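Long-range contacts in nigritoxine (Vibrio nigripulchritudo, PDB 5M41), which acts as a bacterial toxin against crustaceans and insects and is built on a new fold: residues Asp77-Gly82 / Lys167-Ile172; Asn648-Thr653 / Phe713-Ser718. One frame throughout, in Å; residues are numbered along the deposited sequence.

Contact 1. Residues Asp77-Gly82 / Lys167-Ile172; sequences DIYTYG and KTPRTI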
loop_
_atom_site.group_PDB
_atom_site.type_symbol
_atom_site.label_atom_id
_atom_site.label_comp_id
_atom_site.label_asym_id
_atom_site.label_seq_id
_atom_site.Cartn_x
_atom_site.Cartn_y
_atom_site.Cartn_z
ATOM N N ASP A 77 30.070 21.708 -40.177
ATOM C CA ASP A 77 29.343 21.009 -41.236
ATOM C C ASP A 77 29.077 19.545 -40.885
ATOM O O ASP A 77 29.962 18.834 -40.396
ATOM C CB ASP A 77 30.121 21.037 -42.567
ATOM C CG ASP A 77 30.225 22.424 -43.179
ATOM O OD1 ASP A 77 29.683 23.402 -42.630
ATOM O OD2 ASP A 77 30.856 22.533 -44.245
ATOM N N ILE A 78 27.862 19.097 -41.183
ATOM C CA ILE A 78 27.461 17.697 -41.029
ATOM C C ILE A 78 26.805 17.282 -42.337
ATOM O O ILE A 78 26.081 18.072 -42.931
ATOM C CB ILE A 78 26.408 17.529 -39.893
ATOM C CG1 ILE A 78 27.016 17.827 -38.520
ATOM C CG2 ILE A 78 25.808 16.137 -39.904
ATOM C CD1 ILE A 78 28.169 16.929 -38.119
ATOM N N TYR A 79 27.031 16.054 -42.793
ATOM C CA TYR A 79 26.241 15.545 -43.908
ATOM C C TYR A 79 25.102 14.681 -43.365
ATOM O O TYR A 79 25.320 13.847 -42.487
ATOM C CB TYR A 79 27.071 14.698 -44.868
ATOM C CG TYR A 79 28.335 15.346 -45.414
ATOM C CD1 TYR A 79 28.402 16.713 -45.648
ATOM C CD2 TYR A 79 29.447 14.570 -45.742
ATOM C CE1 TYR A 79 29.559 17.307 -46.157
ATOM C CE2 TYR A 79 30.608 15.146 -46.259
ATOM C CZ TYR A 79 30.655 16.515 -46.464
ATOM O OH TYR A 79 31.785 17.119 -46.976
ATOM N N THR A 80 23.908 14.854 -43.929
ATOM C CA THR A 80 22.768 14.047 -43.559
ATOM C C THR A 80 22.501 13.007 -44.638
ATOM O O THR A 80 22.947 13.157 -45.778
ATOM C CB THR A 80 21.505 14.905 -43.345
ATOM O OG1 THR A 80 21.245 15.665 -44.528
ATOM C CG2 THR A 80 21.697 15.828 -42.153
ATOM N N TYR A 81 21.783 11.963 -44.258
ATOM C CA TYR A 81 21.596 10.786 -45.089
ATOM C C TYR A 81 20.152 10.368 -44.972
ATOM O O TYR A 81 19.518 10.581 -43.925
ATOM C CB TYR A 81 22.377 9.620 -44.491
ATOM C CG TYR A 81 23.886 9.672 -44.540
ATOM C CD1 TYR A 81 24.560 9.991 -45.716
ATOM C CD2 TYR A 81 24.634 9.301 -43.435
ATOM C CE1 TYR A 81 25.953 9.994 -45.776
ATOM C CE2 TYR A 81 26.027 9.305 -43.469
ATOM C CZ TYR A 81 26.674 9.644 -44.643
ATOM O OH TYR A 81 28.036 9.626 -44.689
ATOM N N GLY A 82 19.659 9.689 -45.997
ATOM C CA GLY A 82 18.426 8.899 -45.855
ATOM C C GLY A 82 18.683 7.646 -45.034
ATOM O O GLY A 82 18.491 6.543 -45.521
ATOM N N LYS A 167 27.112 8.527 -53.790
ATOM C CA LYS A 167 26.104 9.518 -53.418
ATOM C C LYS A 167 26.718 10.820 -52.940
ATOM O O LYS A 167 27.838 10.858 -52.417
ATOM C CB LYS A 167 25.115 8.951 -52.392
ATOM C CG LYS A 167 24.073 8.020 -53.000
ATOM C CD LYS A 167 23.255 7.352 -51.916
ATOM C CE LYS A 167 22.184 6.437 -52.484
ATOM N NZ LYS A 167 21.081 7.169 -53.154
ATOM N N THR A 168 25.981 11.899 -53.146
ATOM C CA THR A 168 26.417 13.193 -52.678
ATOM C C THR A 168 25.390 13.725 -51.645
ATOM O O THR A 168 24.273 14.108 -52.007
ATOM C CB THR A 168 26.696 14.132 -53.863
ATOM O OG1 THR A 168 27.158 15.392 -53.371
ATOM C CG2 THR A 168 25.445 14.319 -54.740
ATOM N N PRO A 169 25.745 13.668 -50.344
ATOM C CA PRO A 169 24.771 14.027 -49.298
ATOM C C PRO A 169 24.614 15.546 -49.142
ATOM O O PRO A 169 25.493 16.295 -49.556
ATOM C CB PRO A 169 25.363 13.393 -48.025
ATOM C CG PRO A 169 26.830 13.252 -48.310
ATOM C CD PRO A 169 26.983 13.085 -49.792
ATOM N N ARG A 170 23.523 16.020 -48.550
ATOM C CA ARG A 170 23.482 17.458 -48.312
ATOM C C ARG A 170 24.147 17.826 -46.994
ATOM O O ARG A 170 24.282 16.992 -46.094
ATOM C CB ARG A 170 22.097 18.101 -48.536
ATOM C CG ARG A 170 21.022 17.810 -47.520
ATOM C CD ARG A 170 20.905 18.795 -46.353
ATOM N NE ARG A 170 20.159 18.075 -45.302
ATOM C CZ ARG A 170 19.032 18.463 -44.711
ATOM N NH1 ARG A 170 18.473 19.651 -44.952
ATOM N NH2 ARG A 170 18.484 17.648 -43.825
ATOM N N THR A 171 24.593 19.067 -46.924
ATOM C CA THR A 171 25.315 19.612 -45.780
ATOM C C THR A 171 24.405 20.479 -44.931
ATOM O O THR A 171 23.664 21.290 -45.447
ATOM C CB THR A 171 26.509 20.449 -46.286
ATOM O OG1 THR A 171 27.287 19.627 -47.155
ATOM C CG2 THR A 171 27.386 20.955 -45.128
ATOM N N ILE A 172 24.444 20.274 -43.625
ATOM C CA ILE A 172 23.735 21.128 -42.677
ATOM C C ILE A 172 24.734 21.588 -41.632
ATOM O O ILE A 172 25.813 21.002 -41.502
ATOM C CB ILE A 172 22.607 20.360 -41.939
ATOM C CG1 ILE A 172 23.195 19.194 -41.118
ATOM C CG2 ILE A 172 21.552 19.895 -42.926
ATOM C CD1 ILE A 172 22.231 18.502 -40.160
HETATM O O HOH W 1 21.674 13.858 -48.076
#
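R170 starts with CG in the crowded position between backbone N and carbonyl carbon (chi1 72°) and bends again at chi2 (91°), folding the chain back toward T80. T80 has OG1 in the same crowded position, leaving CG2 anti to the carbonyl carbon. R170 NE therefore donates to T80 OG1 at 2.8 Å, almost perfectly straight and within the guanidinium plane. I172 CG2 lies above the rim of one guanidinium face. I172 also places CG1 in the crowded position and extends beyond it, pressing CD1 against T80 CG2 at 3.4 Å, tighter than usual for two carbons. The backbones form an antiparallel pair in which 170-173 is the edge strand of a five-stranded sheet and 77-80 its neighbour, bonded on its other flank to 86-90. I78 and I172 exchange both bonds: I78 N to I172 O and I172 N to I78 O, each 2.8 Å and nearly along the C=O axis. I78, T80, R170 and I172 share the face packed on helix 177-191. On the other face, T171 OG1 lies 3.4 Å from Y79 CE1, and P169 CG meets Y79 CB at 3.7 Å; the Y79 hydroxyl is bonded to the S95 carbonyl. Beyond the T80 N to R170 O bond, one water links the segments, donating to T80 O and accepting from R170 N.

Contact 2. Residues Asn648-Thr653 / Phe713-Ser718; sequences NIHFRT and FLDVAS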
loop_
_atom_site.group_PDB
_atom_site.type_symbol
_atom_site.label_atom_id
_atom_site.label_comp_id
_atom_site.label_asym_id
_atom_site.label_seq_id
_atom_site.Cartn_x
_atom_site.Cartn_y
_atom_site.Cartn_z
ATOM N N ASN A 648 -17.719 4.487 36.840
ATOM C CA ASN A 648 -18.364 4.093 35.606
ATOM C C ASN A 648 -19.702 4.765 35.485
ATOM O O ASN A 648 -20.250 5.225 36.466
ATOM C CB ASN A 648 -18.543 2.568 35.553
ATOM C CG ASN A 648 -17.224 1.850 35.351
ATOM O OD1 ASN A 648 -16.238 2.450 34.904
ATOM N ND2 ASN A 648 -17.189 0.567 35.682
ATOM N N ILE A 649 -20.214 4.780 34.264
ATOM C CA ILE A 649 -21.398 5.514 33.862
ATOM C C ILE A 649 -22.476 4.483 33.500
ATOM O O ILE A 649 -22.177 3.495 32.857
ATOM C CB ILE A 649 -21.036 6.381 32.629
ATOM C CG1 ILE A 649 -20.351 7.677 33.089
ATOM C CG2 ILE A 649 -22.248 6.663 31.767
ATOM C CD1 ILE A 649 -19.604 8.444 32.012
ATOM N N HIS A 650 -23.717 4.717 33.920
ATOM C CA HIS A 650 -24.789 3.725 33.761
ATOM C C HIS A 650 -25.974 4.242 32.997
ATOM O O HIS A 650 -26.393 5.389 33.177
ATOM C CB HIS A 650 -25.236 3.200 35.134
ATOM C CG HIS A 650 -24.088 2.753 36.021
ATOM N ND1 HIS A 650 -23.371 1.636 35.773
ATOM C CD2 HIS A 650 -23.531 3.334 37.170
ATOM C CE1 HIS A 650 -22.401 1.504 36.715
ATOM N NE2 HIS A 650 -22.511 2.535 37.572
ATOM N N PHE A 651 -26.517 3.391 32.133
ATOM C CA PHE A 651 -27.742 3.667 31.394
ATOM C C PHE A 651 -28.723 2.536 31.688
ATOM O O PHE A 651 -28.314 1.390 31.876
ATOM C CB PHE A 651 -27.494 3.621 29.890
ATOM C CG PHE A 651 -26.571 4.690 29.361
ATOM C CD1 PHE A 651 -27.089 5.794 28.689
ATOM C CD2 PHE A 651 -25.191 4.532 29.417
ATOM C CE1 PHE A 651 -26.246 6.758 28.146
ATOM C CE2 PHE A 651 -24.339 5.487 28.869
ATOM C CZ PHE A 651 -24.872 6.601 28.234
ATOM N N ARG A 652 -30.014 2.838 31.708
ATOM C CA ARG A 652 -31.038 1.798 31.940
ATOM C C ARG A 652 -32.326 2.196 31.232
ATOM O O ARG A 652 -32.488 3.369 30.879
ATOM C CB ARG A 652 -31.276 1.540 33.445
ATOM C CG ARG A 652 -30.856 2.699 34.342
ATOM C CD ARG A 652 -31.174 2.555 35.820
ATOM N NE ARG A 652 -30.633 1.350 36.438
ATOM C CZ ARG A 652 -29.439 1.245 37.012
ATOM N NH1 ARG A 652 -28.608 2.260 37.045
ATOM N NH2 ARG A 652 -29.077 0.095 37.546
ATOM N N THR A 653 -33.222 1.237 31.006
ATOM C CA THR A 653 -34.500 1.549 30.370
ATOM C C THR A 653 -35.439 2.133 31.411
ATOM O O THR A 653 -35.264 1.916 32.624
ATOM C CB THR A 653 -35.177 0.316 29.750
ATOM O OG1 THR A 653 -35.574 -0.578 30.799
ATOM C CG2 THR A 653 -34.232 -0.416 28.805
ATOM N N PHE A 713 -31.579 5.202 28.912
ATOM C CA PHE A 713 -31.323 6.561 29.418
ATOM C C PHE A 713 -30.192 6.630 30.466
ATOM O O PHE A 713 -30.056 5.747 31.294
ATOM C CB PHE A 713 -32.604 7.193 29.983
ATOM C CG PHE A 713 -33.741 7.255 29.000
ATOM C CD1 PHE A 713 -33.869 8.331 28.117
ATOM C CD2 PHE A 713 -34.708 6.247 28.970
ATOM C CE1 PHE A 713 -34.921 8.391 27.210
ATOM C CE2 PHE A 713 -35.770 6.305 28.070
ATOM C CZ PHE A 713 -35.871 7.375 27.182
ATOM N N LEU A 714 -29.397 7.700 30.429
ATOM C CA LEU A 714 -28.338 7.900 31.413
ATOM C C LEU A 714 -28.968 8.162 32.793
ATOM O O LEU A 714 -29.901 8.957 32.879
ATOM C CB LEU A 714 -27.463 9.088 30.983
ATOM C CG LEU A 714 -26.288 9.519 31.877
ATOM C CD1 LEU A 714 -25.089 8.610 31.658
ATOM C CD2 LEU A 714 -25.881 10.950 31.548
ATOM N N ASP A 715 -28.472 7.484 33.839
ATOM C CA ASP A 715 -28.879 7.745 35.233
ATOM C C ASP A 715 -28.598 9.182 35.592
ATOM O O ASP A 715 -27.549 9.726 35.219
ATOM C CB ASP A 715 -28.083 6.906 36.253
ATOM C CG ASP A 715 -28.414 5.453 36.209
ATOM O OD1 ASP A 715 -29.249 5.058 35.359
ATOM O OD2 ASP A 715 -27.823 4.698 37.020
ATOM N N VAL A 716 -29.494 9.776 36.373
ATOM C CA VAL A 716 -29.233 11.111 36.903
ATOM C C VAL A 716 -27.875 11.109 37.632
ATOM O O VAL A 716 -27.076 12.067 37.504
ATOM C CB VAL A 716 -30.393 11.594 37.810
ATOM C CG1 VAL A 716 -29.975 12.788 38.665
ATOM C CG2 VAL A 716 -31.611 11.956 36.959
ATOM N N ALA A 717 -27.598 10.022 38.354
ATOM C CA ALA A 717 -26.370 9.909 39.155
ATOM C C ALA A 717 -25.086 9.906 38.297
ATOM O O ALA A 717 -24.004 10.255 38.783
ATOM C CB ALA A 717 -26.428 8.684 40.073
ATOM N N SER A 718 -25.209 9.517 37.026
ATOM C CA SER A 718 -24.068 9.517 36.110
ATOM C C SER A 718 -23.846 10.872 35.384
ATOM O O SER A 718 -22.869 11.025 34.637
ATOM C CB SER A 718 -24.261 8.420 35.076
ATOM O OG SER A 718 -24.218 7.146 35.680
#
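Strands 649-652 and 713-715 run antiparallel, their N-to-C directions 133° apart. R652 and F713 form a hydrogen-bonded pair: R652 N meets F713 O on a lone pair at 2.9 Å, whereas F713 N reaches R652 O from above the carbonyl plane. F651 and L714 form the non-hydrogen-bonded pair, and D715 N continues the pairing with a nearly straight 3.0 Å bond to H650 O. After D715 the backbone turns helically, with S718 N bonded to D715 O, so that S718 OG accepts from H650 N at 3.0 Å; a side chain thus takes over where strand pairing stops. 713-715 follows 649-652 at the margin of the six-stranded antiparallel sheet, its other flank hydrogen-bonded to the short strands 662-663 and 665-666, and leads through this turn into helix 719-731. M722 of that helix packs on F651 and L714, beside which L714 CD1 sits over the F651 ring face, 4.2 Å from its centroid, and presses I649 CG2 tightly at 3.4 Å. On the other side of the sheet, R652, with unstaggered chi1 (22°) and a bend at chi3 (56°), brings NH1 to D715 OD2 at 2.6 Å. Guanidinium and carboxylate are nearly coplanar in this salt bridge, but its hydrogen bond is poorly aimed and weak.

How the contacts relate
From the N terminus, contact 1 comes first: strand 77-80 begins its sheet, strands 86-90, 98-102 and 110-113 add on one flank, and after short helices and an unmodelled stretch, 167-172 returns to the other flank, closing a loop of 84 residues. The chain then runs through further helices and sheets before contact 2 opens. There 648-653 and 713-718 close a shorter loop, 59 residues, nearly half of them helical, at the margin of another antiparallel sheet, far along the chain. The two loops follow in series, neither enclosing nor crossing the other. Their centres lie about 96 Å apart on opposite sides of the chain's centre, so each ties together a different part of this elongated protein.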